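Local coordinates for vitamin B12-binding protein (Vibrio cholerae O395, PDB 5YSC) that binds vitamin B12 in the periplasm and probably delivers it to the BtuC subunits of the BtuCDF import transporter, at residues A[235-247]-A[259-271]. Numbering follows the deposited sequence.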
loop_
_atom_site.group_PDB
_atom_site.type_symbol
_atom_site.label_atom_id
_atom_site.label_comp_id
_atom_site.label_asym_id
_atom_site.label_seq_id
_atom_site.Cartn_x
_atom_site.Cartn_y
_atom_site.Cartn_z
ATOM N N GLN A 235 -0.608 -3.702 27.975
ATOM C CA GLN A 235 -1.495 -3.820 29.139
ATOM C C GLN A 235 -2.947 -3.639 28.734
ATOM O O GLN A 235 -3.840 -4.307 29.266
ATOM C CB GLN A 235 -1.127 -2.788 30.213
ATOM C CG GLN A 235 0.331 -2.800 30.652
ATOM C CD GLN A 235 0.743 -1.521 31.369
ATOM O OE1 GLN A 235 -0.097 -0.709 31.774
ATOM N NE2 GLN A 235 2.052 -1.329 31.510
ATOM N N ASN A 236 -3.196 -2.739 27.785
ATOM C CA ASN A 236 -4.530 -2.416 27.317
ATOM C C ASN A 236 -4.990 -3.306 26.170
ATOM O O ASN A 236 -6.064 -3.065 25.619
ATOM C CB ASN A 236 -4.574 -0.946 26.909
ATOM C CG ASN A 236 -4.402 -0.004 28.088
ATOM O OD1 ASN A 236 -4.739 -0.345 29.226
ATOM N ND2 ASN A 236 -3.902 1.206 27.811
ATOM N N ASP A 237 -4.221 -4.338 25.809
ATOM C CA ASP A 237 -4.641 -5.301 24.789
ATOM C C ASP A 237 -4.880 -4.606 23.448
ATOM O O ASP A 237 -5.861 -4.870 22.745
ATOM C CB ASP A 237 -5.891 -6.050 25.251
ATOM C CG ASP A 237 -6.334 -7.137 24.287
ATOM O OD1 ASP A 237 -5.517 -7.589 23.452
ATOM O OD2 ASP A 237 -7.521 -7.548 24.371
ATOM N N GLN A 238 -3.964 -3.703 23.093
ATOM C CA GLN A 238 -4.051 -2.919 21.866
ATOM C C GLN A 238 -2.843 -3.171 20.972
ATOM O O GLN A 238 -2.280 -2.247 20.376
ATOM C CB GLN A 238 -4.214 -1.439 22.187
ATOM C CG GLN A 238 -5.461 -1.184 23.012
ATOM C CD GLN A 238 -5.799 0.294 23.245
ATOM O OE1 GLN A 238 -6.931 0.625 23.588
ATOM N NE2 GLN A 238 -4.820 1.181 23.070
ATOM N N VAL A 239 -2.459 -4.439 20.857
ATOM C CA VAL A 239 -1.538 -4.894 19.832
ATOM C C VAL A 239 -2.380 -5.704 18.872
ATOM O O VAL A 239 -2.939 -6.748 19.252
ATOM C CB VAL A 239 -0.385 -5.723 20.401
ATOM C CG1 VAL A 239 0.560 -6.108 19.301
ATOM C CG2 VAL A 239 0.330 -4.916 21.494
ATOM N N TRP A 240 -2.475 -5.227 17.625
ATOM C CA TRP A 240 -3.351 -5.842 16.642
ATOM C C TRP A 240 -2.634 -6.042 15.315
ATOM O O TRP A 240 -1.805 -5.230 14.892
ATOM C CB TRP A 240 -4.586 -4.981 16.397
ATOM C CG TRP A 240 -5.491 -4.828 17.566
ATOM C CD1 TRP A 240 -6.151 -5.830 18.204
ATOM C CD2 TRP A 240 -5.913 -3.598 18.200
ATOM N NE1 TRP A 240 -6.944 -5.308 19.214
ATOM C CE2 TRP A 240 -6.816 -3.947 19.224
ATOM C CE3 TRP A 240 -5.626 -2.239 17.989
ATOM C CZ2 TRP A 240 -7.428 -2.985 20.044
ATOM C CZ3 TRP A 240 -6.231 -1.292 18.791
ATOM C CH2 TRP A 240 -7.128 -1.670 19.809
ATOM N N ALA A 241 -2.975 -7.137 14.653
ATOM C CA ALA A 241 -2.550 -7.337 13.275
ATOM C C ALA A 241 -3.386 -6.513 12.317
ATOM O O ALA A 241 -4.590 -6.375 12.511
ATOM C CB ALA A 241 -2.680 -8.788 12.875
ATOM N N LEU A 242 -2.753 -6.040 11.238
ATOM C CA LEU A 242 -3.436 -5.427 10.112
ATOM C C LEU A 242 -3.186 -6.277 8.881
ATOM O O LEU A 242 -2.137 -6.915 8.767
ATOM C CB LEU A 242 -2.940 -4.003 9.864
ATOM C CG LEU A 242 -3.251 -3.055 11.029
ATOM C CD1 LEU A 242 -2.602 -1.686 10.787
ATOM C CD2 LEU A 242 -4.749 -2.903 11.283
ATOM N N ASN A 243 -4.160 -6.288 7.967
ATOM C CA ASN A 243 -3.992 -6.968 6.689
ATOM C C ASN A 243 -3.051 -6.161 5.786
ATOM O O ASN A 243 -3.368 -5.052 5.330
ATOM C CB ASN A 243 -5.355 -7.189 6.048
ATOM C CG ASN A 243 -5.274 -7.912 4.732
ATOM O OD1 ASN A 243 -4.447 -7.622 3.895
ATOM N ND2 ASN A 243 -6.181 -8.850 4.540
ATOM N N ALA A 244 -1.858 -6.717 5.561
ATOM C CA ALA A 244 -0.807 -6.010 4.846
ATOM C C ALA A 244 -1.137 -5.837 3.366
ATOM O O ALA A 244 -0.735 -4.828 2.751
ATOM C CB ALA A 244 0.517 -6.754 5.020
ATOM N N ASP A 245 -1.863 -6.785 2.772
ATOM C CA ASP A 245 -2.253 -6.647 1.366
ATOM C C ASP A 245 -3.135 -5.421 1.158
ATOM O O ASP A 245 -2.982 -4.679 0.182
ATOM C CB ASP A 245 -2.979 -7.908 0.895
ATOM C CG ASP A 245 -2.084 -9.143 0.777
ATOM O OD1 ASP A 245 -0.853 -9.066 1.020
ATOM O OD2 ASP A 245 -2.676 -10.242 0.462
ATOM N N TRP A 246 -4.076 -5.191 2.063
ATOM C CA TRP A 246 -4.970 -4.051 1.921
ATOM C C TRP A 246 -4.242 -2.754 2.186
ATOM O O TRP A 246 -4.537 -1.723 1.565
ATOM C CB TRP A 246 -6.123 -4.147 2.926
ATOM C CG TRP A 246 -7.008 -5.346 2.828
ATOM C CD1 TRP A 246 -7.157 -6.229 1.777
ATOM C CD2 TRP A 246 -7.898 -5.784 3.845
ATOM N NE1 TRP A 246 -8.087 -7.196 2.112
ATOM C CE2 TRP A 246 -8.534 -6.953 3.380
ATOM C CE3 TRP A 246 -8.197 -5.320 5.118
ATOM C CZ2 TRP A 246 -9.473 -7.619 4.121
ATOM C CZ3 TRP A 246 -9.118 -6.010 5.889
ATOM C CH2 TRP A 246 -9.733 -7.161 5.397
ATOM N N LEU A 247 -3.375 -2.791 3.188
ATOM C CA LEU A 247 -2.807 -1.600 3.785
ATOM C C LEU A 247 -1.628 -1.082 2.989
ATOM O O LEU A 247 -1.565 0.102 2.662
ATOM C CB LEU A 247 -2.390 -1.930 5.212
ATOM C CG LEU A 247 -1.737 -0.759 5.937
ATOM C CD1 LEU A 247 -2.672 0.430 6.176
ATOM C CD2 LEU A 247 -1.137 -1.283 7.204
ATOM N N GLU A 259 -11.145 0.856 6.908
ATOM C CA GLU A 259 -12.108 0.361 7.895
ATOM C C GLU A 259 -11.399 -0.347 9.057
ATOM O O GLU A 259 -11.751 -0.156 10.235
ATOM C CB GLU A 259 -13.125 -0.549 7.168
ATOM C CG GLU A 259 -14.511 -0.462 7.644
ATOM C CD GLU A 259 -15.469 -1.264 6.775
ATOM O OE1 GLU A 259 -15.744 -0.838 5.618
ATOM O OE2 GLU A 259 -15.959 -2.310 7.275
ATOM N N GLN A 260 -10.427 -1.211 8.758
ATOM C CA GLN A 260 -9.784 -2.007 9.808
ATOM C C GLN A 260 -9.019 -1.104 10.761
ATOM O O GLN A 260 -9.157 -1.202 11.987
ATOM C CB GLN A 260 -8.840 -3.049 9.180
ATOM C CG GLN A 260 -8.223 -4.009 10.188
ATOM C CD GLN A 260 -7.302 -5.015 9.571
ATOM O OE1 GLN A 260 -6.449 -4.692 8.747
ATOM N NE2 GLN A 260 -7.458 -6.261 9.989
ATOM N N VAL A 261 -8.193 -0.219 10.193
ATOM C CA VAL A 261 -7.403 0.707 10.990
ATOM C C VAL A 261 -8.298 1.601 11.825
ATOM O O VAL A 261 -8.093 1.749 13.039
ATOM C CB VAL A 261 -6.482 1.551 10.080
ATOM C CG1 VAL A 261 -5.900 2.770 10.842
ATOM C CG2 VAL A 261 -5.404 0.653 9.596
ATOM N N CYS A 262 -9.297 2.206 11.175
ATOM C CA CYS A 262 -10.191 3.160 11.822
ATOM C C CYS A 262 -11.027 2.504 12.911
ATOM O O CYS A 262 -11.278 3.109 13.968
ATOM C CB CYS A 262 -11.096 3.781 10.784
ATOM S SG CYS A 262 -10.464 5.179 9.872
ATOM N N THR A 263 -11.474 1.277 12.680
ATOM C CA THR A 263 -12.205 0.570 13.732
ATOM C C THR A 263 -11.322 0.340 14.955
ATOM O O THR A 263 -11.748 0.563 16.089
ATOM C CB THR A 263 -12.753 -0.756 13.201
ATOM O OG1 THR A 263 -13.750 -0.502 12.207
ATOM C CG2 THR A 263 -13.349 -1.619 14.373
ATOM N N TYR A 264 -10.076 -0.090 14.743
ATOM C CA TYR A 264 -9.149 -0.298 15.850
ATOM C C TYR A 264 -8.795 1.002 16.572
ATOM O O TYR A 264 -8.719 1.030 17.807
ATOM C CB TYR A 264 -7.873 -0.973 15.347
ATOM C CG TYR A 264 -7.966 -2.486 15.222
ATOM C CD1 TYR A 264 -8.447 -3.258 16.284
ATOM C CD2 TYR A 264 -7.533 -3.160 14.073
ATOM C CE1 TYR A 264 -8.530 -4.632 16.205
ATOM C CE2 TYR A 264 -7.620 -4.551 13.993
ATOM C CZ TYR A 264 -8.113 -5.274 15.062
ATOM O OH TYR A 264 -8.221 -6.637 15.010
ATOM N N LEU A 265 -8.488 2.077 15.831
ATOM C CA LEU A 265 -8.239 3.350 16.496
ATOM C C LEU A 265 -9.469 3.864 17.214
ATOM O O LEU A 265 -9.328 4.571 18.221
ATOM C CB LEU A 265 -7.723 4.367 15.482
ATOM C CG LEU A 265 -6.207 4.566 15.454
ATOM C CD1 LEU A 265 -5.383 3.390 15.942
ATOM C CD2 LEU A 265 -5.726 5.045 14.072
ATOM N N LYS A 266 -10.673 3.513 16.743
ATOM C CA LYS A 266 -11.881 3.838 17.510
ATOM C C LYS A 266 -11.919 3.093 18.833
ATOM O O LYS A 266 -12.168 3.692 19.887
ATOM C CB LYS A 266 -13.124 3.519 16.699
ATOM C CG LYS A 266 -14.386 4.017 17.319
ATOM C CD LYS A 266 -15.537 3.608 16.481
ATOM C CE LYS A 266 -16.797 4.206 16.970
ATOM N NZ LYS A 266 -17.972 3.616 16.257
ATOM N N ILE A 267 -11.689 1.775 18.800
ATOM C CA ILE A 267 -11.610 0.989 20.033
ATOM C C ILE A 267 -10.623 1.605 21.008
ATOM O O ILE A 267 -10.862 1.642 22.224
ATOM C CB ILE A 267 -11.267 -0.474 19.706
ATOM C CG1 ILE A 267 -12.416 -1.091 18.906
ATOM C CG2 ILE A 267 -11.029 -1.272 20.953
ATOM C CD1 ILE A 267 -12.128 -2.454 18.316
ATOM N N ALA A 268 -9.481 2.086 20.494
ATOM C CA ALA A 268 -8.386 2.597 21.315
ATOM C C ALA A 268 -8.758 3.837 22.109
ATOM O O ALA A 268 -7.966 4.292 22.949
ATOM C CB ALA A 268 -7.179 2.895 20.410
ATOM N N GLN A 269 -9.916 4.404 21.842
ATOM C CA GLN A 269 -10.420 5.489 22.652
ATOM C C GLN A 269 -10.974 4.998 23.974
ATOM O O GLN A 269 -11.315 5.831 24.816
ATOM C CB GLN A 269 -11.516 6.238 21.910
ATOM C CG GLN A 269 -11.193 6.588 20.481
ATOM C CD GLN A 269 -11.296 8.065 20.260
ATOM O OE1 GLN A 269 -10.543 8.829 20.874
ATOM N NE2 GLN A 269 -12.260 8.498 19.425
ATOM N N LYS A 270 -11.084 3.675 24.150
ATOM C CA LYS A 270 -11.682 3.110 25.360
ATOM C C LYS A 270 -10.953 3.557 26.620
ATOM O O LYS A 270 -11.553 3.553 27.705
ATOM C CB LYS A 270 -11.754 1.581 25.271
ATOM C CG LYS A 270 -10.454 0.799 25.316
ATOM C CD LYS A 270 -10.690 -0.668 24.877
ATOM C CE LYS A 270 -9.401 -1.402 24.464
ATOM N NZ LYS A 270 -8.450 -1.362 25.601
ATOM N N GLN A 271 -9.690 3.965 26.510
ATOM C CA GLN A 271 -9.033 4.584 27.635
ATOM C C GLN A 271 -7.977 5.579 27.172
ATOM O O GLN A 271 -7.565 6.407 27.964
ATOM C CB GLN A 271 -8.414 3.527 28.562
ATOM C CG GLN A 271 -7.079 2.926 28.115
ATOM C CD GLN A 271 -7.221 1.940 26.955
ATOM O OE1 GLN A 271 -7.749 0.824 27.112
ATOM N NE2 GLN A 271 -6.732 2.349 25.778
HETATM O O HOH W 1 -5.246 4.109 23.366
HETATM O O HOH W 2 -6.610 -7.918 13.534
HETATM O O HOH W 3 -5.256 -3.329 6.646
#
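Lys-270 NZ is gripped by three oxygens. Lys-270 NZ donates to Asn-236 O at 2.9 Å, in the carbonyl plane. Lys-270 NZ also donates to Gln-271 OE1 at 2.7 Å; a third, weak bond goes to Gln-238 OE1. A bend at the end of the lysine chain (chi4 57°) turns NZ to these acceptors. Gln-271 NE2 also donates to Gln-238 OE1, at 2.8 Å and almost straight, but from above the carbonyl plane. The amides of Gln-271 and Asn-236 stack, their planes 5° apart. In the middle, the five-membered ring of Trp-240 lies over one face of the Tyr-264 ring in an offset stack, centroids 3.9 Å apart. Trp-240 CB sits over the face of the Tyr-264 ring as a CH-pi contact. At the other end, Gln-260 OE1 takes Asn-243 N on a lone pair at 2.9 Å, and a water also donates to it. The extended Gln-260 chain lies against Leu-242 CD2. The Asn-243 side chain N-caps the next helix by accepting from Trp-246 N; that helix carries Asp-245, which hydrogen-bonds cyanocobalamin. Helix segment 259-267 runs nearly antiparallel (166°) to sheet-edge strand 239-241 and covers it, as in alpha/beta lobes of periplasmic binding proteins.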